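Local coordinates for protein methyl-accepting/DNA response regulator (Bacillus cereus, PDB 3D6W) that probably binds DNA through its LytTR domain, the part present here, as the output module of a putative two-component response regulator, at residues K55-R60 / N68-K73; V21-A26 / Y32-E37; Y76-T79 / F83-S86; V4-L7 / G12-P15; G40-K43 / E48-Y51. All coordinates share one frame; numbering follows the deposited sequence.

Contact 1 of 5, residues K55-R60 / N68-K73; sequences KDSFIR and NVNHIK. With MG (magnesium ion), chain C.
S57, N68 and V69 carry most of this contact, and the carbonyl oxygen S57 O is the point where they converge. V69 N donates to it at 2.7 Å, almost in line with the carbonyl (172° between C=O and donor). The same oxygen lies between the two methyls of V69, with CG1 and CG2 each near 3.5 Å from S57 O, while N68 CA brings a weaker C-H contact to it. Beyond the oxygen, V69 CG1 goes on to meet I59 CG2, the two side chains crossing at about a right angle.

N68 works differently. Its CG stands opposite the backbone N (chi1 -169°), which swings the amide over one face of the F58 ring, tilted 42° from the ring plane, with N68 ND2 3.4 Å from F58 CZ. Both ends of that amide are engaged. N68 ND2 donates to V21 O on the adjoining strand and to a water that also bonds S57 OG, whereas N68 OD1 receives N70 N at 3.0 Å and so closes an Asx turn. Fixed in this way, the amide has little freedom to rotate.

Past the turn the chain runs into strand 72-76, where I72 O lies 2.6 Å from a magnesium ion that also carries two waters. F58 and N68, an antiparallel non-hydrogen-bonded pair, stand at the open end of the beta hairpin of strands 58-62 and 65-68, whose second strand leaves the sheet of the LytTR domain through an Asx turn.

Contact 2 of 5, residues V21-A26 / Y32-E37; sequences VMYLEA and YVNAEE
Y23 carries its ring on a CG set between the backbone N and carbonyl carbon (chi1 68°), while N34 places CG beside its own N (chi1 -72°); together these choices lay the amide flat on the phenol. Ring and amide planes differ by 17°, a stack in which N34 CB sits 3.6 Å from the centroid of the Y23 ring as a CH-pi contact. Past the stack, the Y23 hydroxyl is hydrogen-bonded to E91.

The backbones form an antiparallel hairpin interrupted by a classic beta bulge. N34 O accepts M22 N at 2.8 Å and, weakly, Y23 N at 3.3 Å, and N34 N returns a bond to Y23 O. Beyond the bulge regular pairing continues through L24 and V33 to E25 and Y32, which exchange two bonds. M22, present as selenomethionine, runs its selenium alongside the backbone of E36, and its terminal CE lies 3.2 Å from A35 O.

On the other face V33 is wedged between neighbours: V33 CG1 meets V21 CG1 at 3.7 Å, and V33 CG2 lies beside L24 CD2.

That face, with A35, is purely hydrocarbon; the first mixes the Y23 and Y32 rings with polar N34 and E25. There a water donates to E25 OE2 at 2.6 Å and to N34 OD1 at 3.0 Å, so the ring beneath and this link to the carboxylate probably both restrain the rotation of the stacked amide.

Contact 3 of 5, residues Y76-T79 / F83-S86; sequences YPDT and FLLS
Y76 pairs with L84 at the end of a beta hairpin, strands 72-76 and 83-87, which supplies two strands of a three-stranded antiparallel sheet in the LytTR domain. The pair is of the hydrogen-bonded kind: Y76 N reaches L84 O at 3.0 Å, and L84 N reaches Y76 O at 2.9 Å. Y76 CG lies beside its own N (chi1 -67°), and from there the ring brings its CE2 edge to S86 CB at 3.8 Å. The carbonyl oxygen of Y76 serves twice, for it also approaches F83 CA at 3.2 Å and lies at the edge of the F83 ring.

P77 follows, and here the strand pairing gives way to a loop. Its CA rests 3.9 Å from F83 CD1, a modest apolar contact, since F83 points mainly away from the loop, packing on helix 100-107 and meeting F109 edge-to-face. Y76 and P77 also touch D11 of the second subunit.

D78 turns back over the hairpin. With CG between its backbone N and carbonyl carbon (chi1 60°), the D78 side chain crosses that of L84 at about a right angle, D78 CG resting 3.7 Å from L84 CB. One oxygen, OD1, is hydrogen-bonded to T82 within the turn; the other uses solvent, through a water that donates to D78 OD2 at 2.6 Å and to F83 O at 3.0 Å.

Contact 4 of 5, residues V4-L7 / G12-P15; sequences VVTL and GWIP
The N-terminal beta hairpin, strands 4-8 and 13-17, is held at its turn end by L7 and I14, an antiparallel hydrogen-bonded pair. I14 N donates to L7 O at 2.9 Å in the carbonyl plane. The return bond, L7 N to I14 O at 3.0 Å, is less regular, its donor standing 38° above the plane of the I14 carbonyl. L7 O has further neighbours: W13 CA approaches it at 3.2 Å, and the pyrrole edge of the indole brings W13 CD1 to 3.6 Å from L7 O.

T6 and W13 make the tightest side-chain meeting. The methyl of T6 is turned opposite its backbone N and presses against the root of the indole, T6 CG2 lying 3.4 Å from W13 CB, while the hydroxyl is left beside the T6 nitrogen. That hydroxyl has its partner in another chain, L107 O of the third subunit, and the W13 ring meets F109 of the same subunit with the two planes at about 40°.

In this part of the fold the two strands form an antiparallel ribbon, their short segments at 165° to each other, and W13 extends the backbone bonding to the third subunit. P15 takes a non-hydrogen-bonded place opposite T6, a position that suits a residue with no N-H to offer. Its ring lies on the same face as V4, with V4 CB 4.4 Å from P15 CB, and it packs also on I72 of the third subunit. V5 points the other way, to F18, and L7 extends to L38.

Contact 5 of 5, residues G40-K43 / E48-Y51; sequences GTHK and EFEY
H42 and F49 meet as a T-shaped pair, the phenyl edge directed at the imidazole face. The planes stand at 71° to each other and the ring centroids are 4.8 Å apart. Contact is made by the far end of the phenyl: F49 CZ hovers over the imidazole, displaced from its centre toward the rim, so that its nearest atom is H42 CG at 3.4 Å, with H42 ND1 next at 3.6 Å. F49 CE2 follows a little farther off, 3.8 Å from the same H42 ND1. For its part, the F49 ring has H42 CB at its edge, in plane.

H42 reaches this place because its CG points opposite the backbone N (chi1 -159°), which places the imidazole face against F49 of helix 46-52. The rotation of the ring is then secured from the side, since ND1 is hydrogen-bonded to Y44 N; this is consistent with an ND1 that bears no proton. H42 also packs on G108 of the third subunit.

The second meeting is much looser. E48 points its CB toward the strand, yet its OE1 stays 4.4 Å from K43 O and is instead hydrogen-bonded to S45 N, just ahead of the helix.

V5 of strand 4-8 touches both rings, and F49 also leans on I66 and T31. The arrangement is ordinary helix-on-sheet packing: the buried F49 of the short helix 46-52 anchors it against the beta core of the LytTR domain, at strand 39-42.

In the fold
Along the chain the order is contacts 4, 2, 5, 1 and 3, each closing before the next opens. Contacts 1, 2 and 5 share the five-stranded antiparallel sheet: contact 2 lies in its interior, about 10 Å from contact 5 and about 11 Å from contact 1, centre to centre, and a salt bridge from R60 to E50 links contacts 1 and 5. Contact 4 packs its own hairpin against contacts 2 and 5. Contact 3 belongs to the three-stranded sheet, about 30 Å from contact 4 between centres, and joins contact 1 through strand 72-76. Contacts 1 and 3 touch the second subunit, contacts 4 and 5 the third: the strand-rich domain meets two copies through separate surfaces.

Contact 1 of 5, residues K55-R60 / N68-K73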
# COMPACT_ATOMS: atom_id res chain seq x y z
N LYS A 55 -14.14 6.23 -0.08
CA LYS A 55 -15.20 6.12 0.91
C LYS A 55 -14.74 5.24 2.09
O LYS A 55 -15.35 5.26 3.17
CB LYS A 55 -16.51 5.65 0.22
CG LYS A 55 -16.63 4.14 0.06
CD LYS A 55 -17.75 3.69 -0.94
CE LYS A 55 -18.12 2.18 -0.78
NZ LYS A 55 -16.87 1.42 -0.49
N ASP A 56 -13.63 4.53 1.92
CA ASP A 56 -13.04 3.73 3.01
C ASP A 56 -12.29 4.56 4.08
O ASP A 56 -12.02 4.07 5.18
CB ASP A 56 -12.14 2.61 2.45
CG ASP A 56 -10.85 3.13 1.75
OD1 ASP A 56 -10.78 4.27 1.26
OD2 ASP A 56 -9.89 2.36 1.65
N SER A 57 -11.97 5.81 3.75
CA SER A 57 -11.13 6.68 4.58
C SER A 57 -11.80 7.96 5.00
O SER A 57 -11.58 8.43 6.09
CB SER A 57 -9.88 7.05 3.79
OG SER A 57 -8.81 6.27 4.22
N PHE A 58 -12.61 8.52 4.11
CA PHE A 58 -13.23 9.83 4.29
C PHE A 58 -14.71 9.70 4.60
O PHE A 58 -15.37 8.87 4.04
CB PHE A 58 -12.96 10.69 3.05
CG PHE A 58 -11.49 11.05 2.88
CD1 PHE A 58 -10.64 10.24 2.14
CD2 PHE A 58 -10.95 12.15 3.53
CE1 PHE A 58 -9.28 10.55 2.02
CE2 PHE A 58 -9.62 12.46 3.42
CZ PHE A 58 -8.78 11.66 2.66
N ILE A 59 -15.21 10.48 5.56
CA ILE A 59 -16.64 10.52 5.88
C ILE A 59 -17.11 11.94 6.17
O ILE A 59 -16.55 12.63 6.98
CB ILE A 59 -17.00 9.56 7.08
CG1 ILE A 59 -18.54 9.47 7.25
CG2 ILE A 59 -16.41 10.07 8.40
CD1 ILE A 59 -19.02 8.31 8.11
N ARG A 60 -18.16 12.37 5.48
CA ARG A 60 -18.95 13.50 5.90
C ARG A 60 -19.57 13.28 7.28
O ARG A 60 -20.38 12.38 7.49
CB ARG A 60 -20.06 13.79 4.89
CG ARG A 60 -20.70 15.15 5.08
CD ARG A 60 -19.90 16.24 4.41
NE ARG A 60 -20.65 17.49 4.34
CZ ARG A 60 -21.46 17.86 3.35
NH1 ARG A 60 -21.63 17.11 2.27
NH2 ARG A 60 -22.06 19.04 3.40
N ASN A 68 -10.96 12.49 7.64
CA ASN A 68 -10.21 11.26 7.32
C ASN A 68 -10.12 10.42 8.58
O ASN A 68 -9.44 10.79 9.52
CB ASN A 68 -8.79 11.62 6.83
CG ASN A 68 -8.04 10.44 6.24
OD1 ASN A 68 -8.34 9.32 6.51
ND2 ASN A 68 -7.02 10.73 5.45
N VAL A 69 -10.77 9.26 8.58
CA VAL A 69 -10.81 8.39 9.76
C VAL A 69 -9.42 7.91 10.15
O VAL A 69 -9.20 7.49 11.30
CB VAL A 69 -11.80 7.18 9.59
CG1 VAL A 69 -13.19 7.66 9.05
CG2 VAL A 69 -11.22 6.13 8.69
N ASN A 70 -8.45 7.99 9.23
CA ASN A 70 -7.10 7.57 9.55
C ASN A 70 -6.30 8.56 10.35
O ASN A 70 -5.23 8.23 10.86
CB ASN A 70 -6.35 7.17 8.28
CG ASN A 70 -6.97 5.93 7.66
OD1 ASN A 70 -6.96 4.84 8.27
ND2 ASN A 70 -7.56 6.09 6.47
N HIS A 71 -6.80 9.79 10.45
CA HIS A 71 -6.23 10.79 11.33
C HIS A 71 -7.01 10.99 12.59
O HIS A 71 -6.63 11.81 13.40
CB HIS A 71 -6.04 12.09 10.60
CG HIS A 71 -5.08 11.97 9.48
ND1 HIS A 71 -3.73 12.17 9.65
CD2 HIS A 71 -5.25 11.64 8.18
CE1 HIS A 71 -3.11 11.97 8.49
NE2 HIS A 71 -4.02 11.65 7.58
N ILE A 72 -8.07 10.23 12.79
CA ILE A 72 -8.82 10.29 14.05
C ILE A 72 -8.02 9.56 15.10
O ILE A 72 -7.61 8.40 14.89
CB ILE A 72 -10.25 9.66 13.98
CG1 ILE A 72 -11.16 10.48 13.05
CG2 ILE A 72 -10.90 9.57 15.39
CD1 ILE A 72 -12.49 9.87 12.77
N LYS A 73 -7.80 10.23 16.23
CA LYS A 73 -7.21 9.57 17.38
C LYS A 73 -8.29 8.89 18.27
O LYS A 73 -8.15 7.69 18.60
CB LYS A 73 -6.37 10.56 18.17
CG LYS A 73 -5.75 9.98 19.41
CD LYS A 73 -4.67 10.89 19.94
CE LYS A 73 -4.86 11.20 21.40
NZ LYS A 73 -4.16 10.16 22.22
MG MG C . -5.52 7.09 14.17
O HOH W 1 -6.37 8.09 3.89
O HOH W 2 -7.05 6.19 15.99
O HOH W 3 -4.79 4.68 14.54

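Contact 2 of 5, residues V21-A26 / Y32-E37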
# COMPACT_ATOMS: atom_id res chain seq x y z
N VAL A 21 -4.27 14.19 4.02
CA VAL A 21 -5.43 15.05 4.33
C VAL A 21 -6.10 14.56 5.62
O VAL A 21 -6.52 13.38 5.69
CB VAL A 21 -6.45 15.09 3.16
CG1 VAL A 21 -7.64 16.06 3.46
CG2 VAL A 21 -5.70 15.45 1.85
N MSE A 22 -6.19 15.44 6.61
CA MSE A 22 -6.76 15.14 7.90
C MSE A 22 -8.28 15.36 7.93
O MSE A 22 -9.03 14.55 8.46
CB MSE A 22 -6.09 16.01 8.98
CG MSE A 22 -4.61 15.83 9.07
SE MSE A 22 -3.68 16.83 10.44
CE MSE A 22 -4.28 18.56 9.79
N TYR A 23 -8.70 16.50 7.38
CA TYR A 23 -10.09 16.89 7.26
C TYR A 23 -10.27 18.04 6.23
O TYR A 23 -9.30 18.64 5.73
CB TYR A 23 -10.71 17.25 8.64
CG TYR A 23 -10.17 18.51 9.29
CD1 TYR A 23 -9.10 18.46 10.17
CD2 TYR A 23 -10.76 19.75 9.04
CE1 TYR A 23 -8.63 19.59 10.75
CE2 TYR A 23 -10.29 20.89 9.59
CZ TYR A 23 -9.21 20.82 10.44
OH TYR A 23 -8.73 21.99 11.02
N LEU A 24 -11.51 18.25 5.82
CA LEU A 24 -11.86 19.33 4.92
C LEU A 24 -12.93 20.10 5.64
O LEU A 24 -13.75 19.50 6.36
CB LEU A 24 -12.37 18.85 3.53
CG LEU A 24 -11.43 18.12 2.57
CD1 LEU A 24 -11.29 16.61 2.89
CD2 LEU A 24 -11.92 18.24 1.19
N GLU A 25 -12.90 21.42 5.51
CA GLU A 25 -13.88 22.28 6.18
C GLU A 25 -14.49 23.31 5.23
O GLU A 25 -13.76 24.06 4.57
CB GLU A 25 -13.26 23.00 7.37
CG GLU A 25 -14.26 23.96 8.05
CD GLU A 25 -13.71 24.63 9.28
OE1 GLU A 25 -14.54 25.13 10.10
OE2 GLU A 25 -12.47 24.62 9.41
N ALA A 26 -15.83 23.34 5.20
CA ALA A 26 -16.58 24.43 4.56
C ALA A 26 -16.68 25.60 5.55
O ALA A 26 -17.21 25.49 6.66
CB ALA A 26 -17.96 23.98 4.11
N TYR A 32 -11.68 24.39 2.76
CA TYR A 32 -10.33 24.36 3.27
C TYR A 32 -9.95 22.91 3.42
O TYR A 32 -10.62 22.17 4.09
CB TYR A 32 -10.25 25.07 4.61
CG TYR A 32 -10.34 26.54 4.47
CD1 TYR A 32 -11.58 27.20 4.51
CD2 TYR A 32 -9.19 27.29 4.26
CE1 TYR A 32 -11.68 28.56 4.35
CE2 TYR A 32 -9.27 28.67 4.10
CZ TYR A 32 -10.52 29.30 4.15
OH TYR A 32 -10.57 30.66 3.98
N VAL A 33 -8.87 22.54 2.76
CA VAL A 33 -8.26 21.23 2.88
C VAL A 33 -7.13 21.34 3.92
O VAL A 33 -6.13 22.04 3.71
CB VAL A 33 -7.76 20.72 1.50
CG1 VAL A 33 -7.41 19.25 1.57
CG2 VAL A 33 -8.83 20.94 0.43
N ASN A 34 -7.33 20.68 5.06
CA ASN A 34 -6.39 20.62 6.16
C ASN A 34 -5.53 19.35 6.11
O ASN A 34 -5.99 18.25 6.48
CB ASN A 34 -7.14 20.68 7.48
CG ASN A 34 -7.73 22.05 7.77
OD1 ASN A 34 -8.79 22.42 7.24
ND2 ASN A 34 -7.07 22.79 8.66
N ALA A 35 -4.30 19.51 5.65
CA ALA A 35 -3.32 18.44 5.51
C ALA A 35 -2.33 18.52 6.67
O ALA A 35 -2.30 19.49 7.43
CB ALA A 35 -2.61 18.53 4.16
N GLU A 36 -1.52 17.49 6.82
CA GLU A 36 -0.73 17.37 8.05
C GLU A 36 0.19 18.57 8.27
O GLU A 36 0.36 19.02 9.41
CB GLU A 36 0.10 16.10 8.02
CG GLU A 36 -0.70 14.82 8.02
CD GLU A 36 0.19 13.64 7.80
OE1 GLU A 36 1.37 13.84 7.47
OE2 GLU A 36 -0.26 12.51 7.95
N GLU A 37 0.78 19.07 7.19
CA GLU A 37 1.77 20.12 7.24
C GLU A 37 1.29 21.45 6.67
O GLU A 37 1.99 22.43 6.81
CB GLU A 37 3.02 19.69 6.46
CG GLU A 37 3.83 18.56 7.12
CD GLU A 37 5.11 18.18 6.31
OE1 GLU A 37 5.34 18.76 5.21
OE2 GLU A 37 5.88 17.30 6.81
O HOH W 4 -10.20 24.89 8.12

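Contact 3 of 5, residues Y76-T79 / F83-S86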
# COMPACT_ATOMS: atom_id res chain seq x y z
N TYR A 76 -15.35 10.73 20.96
CA TYR A 76 -15.98 10.99 22.25
C TYR A 76 -17.42 11.31 22.08
O TYR A 76 -17.79 12.04 21.18
CB TYR A 76 -15.33 12.22 22.92
CG TYR A 76 -13.91 11.92 23.32
CD1 TYR A 76 -13.65 11.06 24.39
CD2 TYR A 76 -12.83 12.47 22.63
CE1 TYR A 76 -12.38 10.73 24.76
CE2 TYR A 76 -11.52 12.17 23.03
CZ TYR A 76 -11.31 11.29 24.09
OH TYR A 76 -10.04 10.93 24.52
N PRO A 77 -18.27 10.75 22.95
CA PRO A 77 -19.66 11.22 22.94
C PRO A 77 -19.74 12.47 23.77
O PRO A 77 -19.90 12.38 24.96
CB PRO A 77 -20.44 10.04 23.55
CG PRO A 77 -19.44 9.30 24.41
CD PRO A 77 -18.03 9.69 23.95
N ASP A 78 -19.58 13.64 23.16
CA ASP A 78 -19.36 14.88 23.94
C ASP A 78 -20.67 15.36 24.57
O ASP A 78 -20.66 16.00 25.61
CB ASP A 78 -18.68 15.98 23.10
CG ASP A 78 -19.48 16.39 21.86
OD1 ASP A 78 -20.06 15.52 21.20
OD2 ASP A 78 -19.49 17.59 21.53
N THR A 79 -21.77 15.01 23.93
CA THR A 79 -23.11 15.24 24.42
C THR A 79 -23.94 14.00 24.05
O THR A 79 -23.42 13.02 23.50
CB THR A 79 -23.72 16.52 23.81
OG1 THR A 79 -24.20 16.25 22.48
CG2 THR A 79 -22.68 17.64 23.77
N PHE A 83 -20.94 13.67 18.51
CA PHE A 83 -19.57 13.24 18.87
C PHE A 83 -18.59 14.37 18.65
O PHE A 83 -18.85 15.33 17.95
CB PHE A 83 -19.11 12.02 18.06
CG PHE A 83 -20.05 10.83 18.14
CD1 PHE A 83 -20.06 10.00 19.26
CD2 PHE A 83 -20.92 10.54 17.08
CE1 PHE A 83 -20.91 8.92 19.34
CE2 PHE A 83 -21.77 9.44 17.15
CZ PHE A 83 -21.76 8.64 18.29
N LEU A 84 -17.45 14.23 19.28
CA LEU A 84 -16.37 15.13 19.06
C LEU A 84 -15.19 14.25 18.75
O LEU A 84 -14.96 13.25 19.45
CB LEU A 84 -16.13 15.95 20.34
CG LEU A 84 -15.37 17.22 20.30
CD1 LEU A 84 -15.71 18.03 19.02
CD2 LEU A 84 -15.67 17.98 21.63
N LEU A 85 -14.47 14.59 17.68
CA LEU A 85 -13.34 13.79 17.21
C LEU A 85 -12.07 14.46 17.65
O LEU A 85 -11.80 15.61 17.36
CB LEU A 85 -13.36 13.65 15.67
CG LEU A 85 -14.70 13.25 15.05
CD1 LEU A 85 -14.61 13.09 13.53
CD2 LEU A 85 -15.26 12.01 15.74
N SER A 86 -11.26 13.71 18.35
CA SER A 86 -9.90 14.08 18.69
C SER A 86 -9.01 13.65 17.55
O SER A 86 -8.90 12.45 17.28
CB SER A 86 -9.50 13.33 19.97
OG SER A 86 -8.34 13.88 20.60
O HOH W 5 -19.50 18.11 18.94

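Contact 4 of 5, residues V4-L7 / G12-P15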
# COMPACT_ATOMS: atom_id res chain seq x y z
N VAL A 4 -4.07 12.71 -5.20
CA VAL A 4 -3.64 13.98 -4.63
C VAL A 4 -4.75 15.01 -4.71
O VAL A 4 -5.59 14.96 -5.60
CB VAL A 4 -2.34 14.56 -5.32
CG1 VAL A 4 -1.22 13.58 -5.19
CG2 VAL A 4 -2.58 14.91 -6.76
N VAL A 5 -4.77 15.89 -3.71
CA VAL A 5 -5.58 17.11 -3.71
C VAL A 5 -4.63 18.31 -3.81
O VAL A 5 -3.63 18.37 -3.09
CB VAL A 5 -6.41 17.28 -2.43
CG1 VAL A 5 -7.65 18.17 -2.72
CG2 VAL A 5 -6.82 15.95 -1.85
N THR A 6 -4.93 19.24 -4.72
CA THR A 6 -4.12 20.45 -4.92
C THR A 6 -4.74 21.56 -4.11
O THR A 6 -5.87 21.97 -4.36
CB THR A 6 -3.94 20.79 -6.40
OG1 THR A 6 -3.46 19.63 -7.11
CG2 THR A 6 -2.91 21.90 -6.58
N LEU A 7 -4.03 21.94 -3.04
CA LEU A 7 -4.40 23.08 -2.21
C LEU A 7 -3.80 24.37 -2.80
O LEU A 7 -2.65 24.40 -3.23
CB LEU A 7 -3.88 22.93 -0.78
CG LEU A 7 -3.90 21.64 0.02
CD1 LEU A 7 -4.06 21.93 1.49
CD2 LEU A 7 -4.98 20.71 -0.45
N GLY A 12 1.62 29.76 -4.74
CA GLY A 12 1.54 28.59 -5.65
C GLY A 12 0.50 27.58 -5.20
O GLY A 12 -0.34 27.90 -4.36
N TRP A 13 0.53 26.38 -5.76
CA TRP A 13 -0.37 25.26 -5.35
C TRP A 13 0.44 24.04 -4.96
O TRP A 13 1.48 23.72 -5.57
CB TRP A 13 -1.28 24.83 -6.49
CG TRP A 13 -2.32 25.77 -6.93
CD1 TRP A 13 -3.59 25.88 -6.43
CD2 TRP A 13 -2.22 26.69 -8.02
NE1 TRP A 13 -4.28 26.82 -7.13
CE2 TRP A 13 -3.46 27.34 -8.11
CE3 TRP A 13 -1.21 27.02 -8.92
CZ2 TRP A 13 -3.71 28.32 -9.06
CZ3 TRP A 13 -1.44 27.99 -9.85
CH2 TRP A 13 -2.69 28.63 -9.92
N ILE A 14 -0.06 23.31 -3.97
CA ILE A 14 0.69 22.23 -3.38
C ILE A 14 -0.13 20.95 -3.50
O ILE A 14 -1.20 20.85 -2.90
CB ILE A 14 1.10 22.61 -1.93
CG1 ILE A 14 1.93 23.93 -2.00
CG2 ILE A 14 1.85 21.46 -1.25
CD1 ILE A 14 2.81 24.19 -0.85
N PRO A 15 0.34 19.99 -4.33
CA PRO A 15 -0.26 18.65 -4.35
C PRO A 15 0.01 17.90 -3.05
O PRO A 15 1.15 17.83 -2.61
CB PRO A 15 0.42 17.95 -5.55
CG PRO A 15 1.22 18.98 -6.25
CD PRO A 15 1.44 20.11 -5.31

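Contact 5 of 5, residues G40-K43 / E48-Y51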
# COMPACT_ATOMS: atom_id res chain seq x y z
N GLY A 40 -5.02 24.81 2.87
CA GLY A 40 -5.18 25.50 1.63
C GLY A 40 -6.59 25.37 1.15
O GLY A 40 -7.40 24.67 1.72
N THR A 41 -6.84 26.04 0.05
CA THR A 41 -8.16 26.26 -0.45
C THR A 41 -8.33 25.32 -1.67
O THR A 41 -7.36 24.98 -2.36
CB THR A 41 -8.27 27.77 -0.76
OG1 THR A 41 -8.99 28.39 0.31
CG2 THR A 41 -8.91 28.05 -2.09
N HIS A 42 -9.56 24.86 -1.87
CA HIS A 42 -9.91 24.09 -3.02
C HIS A 42 -11.22 24.59 -3.55
O HIS A 42 -12.08 25.00 -2.78
CB HIS A 42 -10.02 22.59 -2.71
CG HIS A 42 -9.88 21.74 -3.93
ND1 HIS A 42 -10.88 21.63 -4.87
CD2 HIS A 42 -8.83 21.03 -4.42
CE1 HIS A 42 -10.46 20.87 -5.88
NE2 HIS A 42 -9.22 20.49 -5.62
N LYS A 43 -11.40 24.51 -4.87
CA LYS A 43 -12.62 24.98 -5.50
C LYS A 43 -13.82 24.04 -5.39
O LYS A 43 -14.95 24.46 -5.59
CB LYS A 43 -12.35 25.34 -6.97
CG LYS A 43 -11.83 24.18 -7.86
CD LYS A 43 -11.84 24.58 -9.32
CE LYS A 43 -11.76 23.37 -10.21
NZ LYS A 43 -11.31 23.78 -11.56
N GLU A 48 -18.92 17.61 -3.75
CA GLU A 48 -18.04 17.09 -4.78
C GLU A 48 -16.93 16.21 -4.21
O GLU A 48 -16.67 15.11 -4.71
CB GLU A 48 -17.46 18.21 -5.62
CG GLU A 48 -18.56 18.79 -6.57
CD GLU A 48 -18.30 20.21 -7.13
OE1 GLU A 48 -17.50 21.02 -6.59
OE2 GLU A 48 -18.98 20.51 -8.14
N PHE A 49 -16.27 16.68 -3.17
CA PHE A 49 -15.29 15.84 -2.48
C PHE A 49 -15.85 14.51 -1.97
O PHE A 49 -15.15 13.52 -1.98
CB PHE A 49 -14.61 16.60 -1.33
CG PHE A 49 -13.44 17.42 -1.75
CD1 PHE A 49 -12.28 16.81 -2.16
CD2 PHE A 49 -13.48 18.79 -1.73
CE1 PHE A 49 -11.17 17.56 -2.56
CE2 PHE A 49 -12.39 19.55 -2.11
CZ PHE A 49 -11.23 18.93 -2.52
N GLU A 50 -17.10 14.47 -1.53
CA GLU A 50 -17.67 13.19 -1.10
C GLU A 50 -17.71 12.15 -2.22
O GLU A 50 -17.61 10.95 -1.98
CB GLU A 50 -19.08 13.37 -0.57
CG GLU A 50 -19.17 13.84 0.84
CD GLU A 50 -20.57 13.64 1.39
OE1 GLU A 50 -21.35 14.62 1.30
OE2 GLU A 50 -20.89 12.52 1.91
N TYR A 51 -17.90 12.61 -3.44
CA TYR A 51 -17.88 11.76 -4.58
C TYR A 51 -16.45 11.28 -4.85
O TYR A 51 -16.22 10.11 -5.13
CB TYR A 51 -18.48 12.50 -5.81
CG TYR A 51 -18.22 11.75 -7.12
CD1 TYR A 51 -19.02 10.66 -7.49
CD2 TYR A 51 -17.13 12.07 -7.92
CE1 TYR A 51 -18.77 9.93 -8.65
CE2 TYR A 51 -16.87 11.35 -9.08
CZ TYR A 51 -17.70 10.28 -9.45
OH TYR A 51 -17.44 9.58 -10.63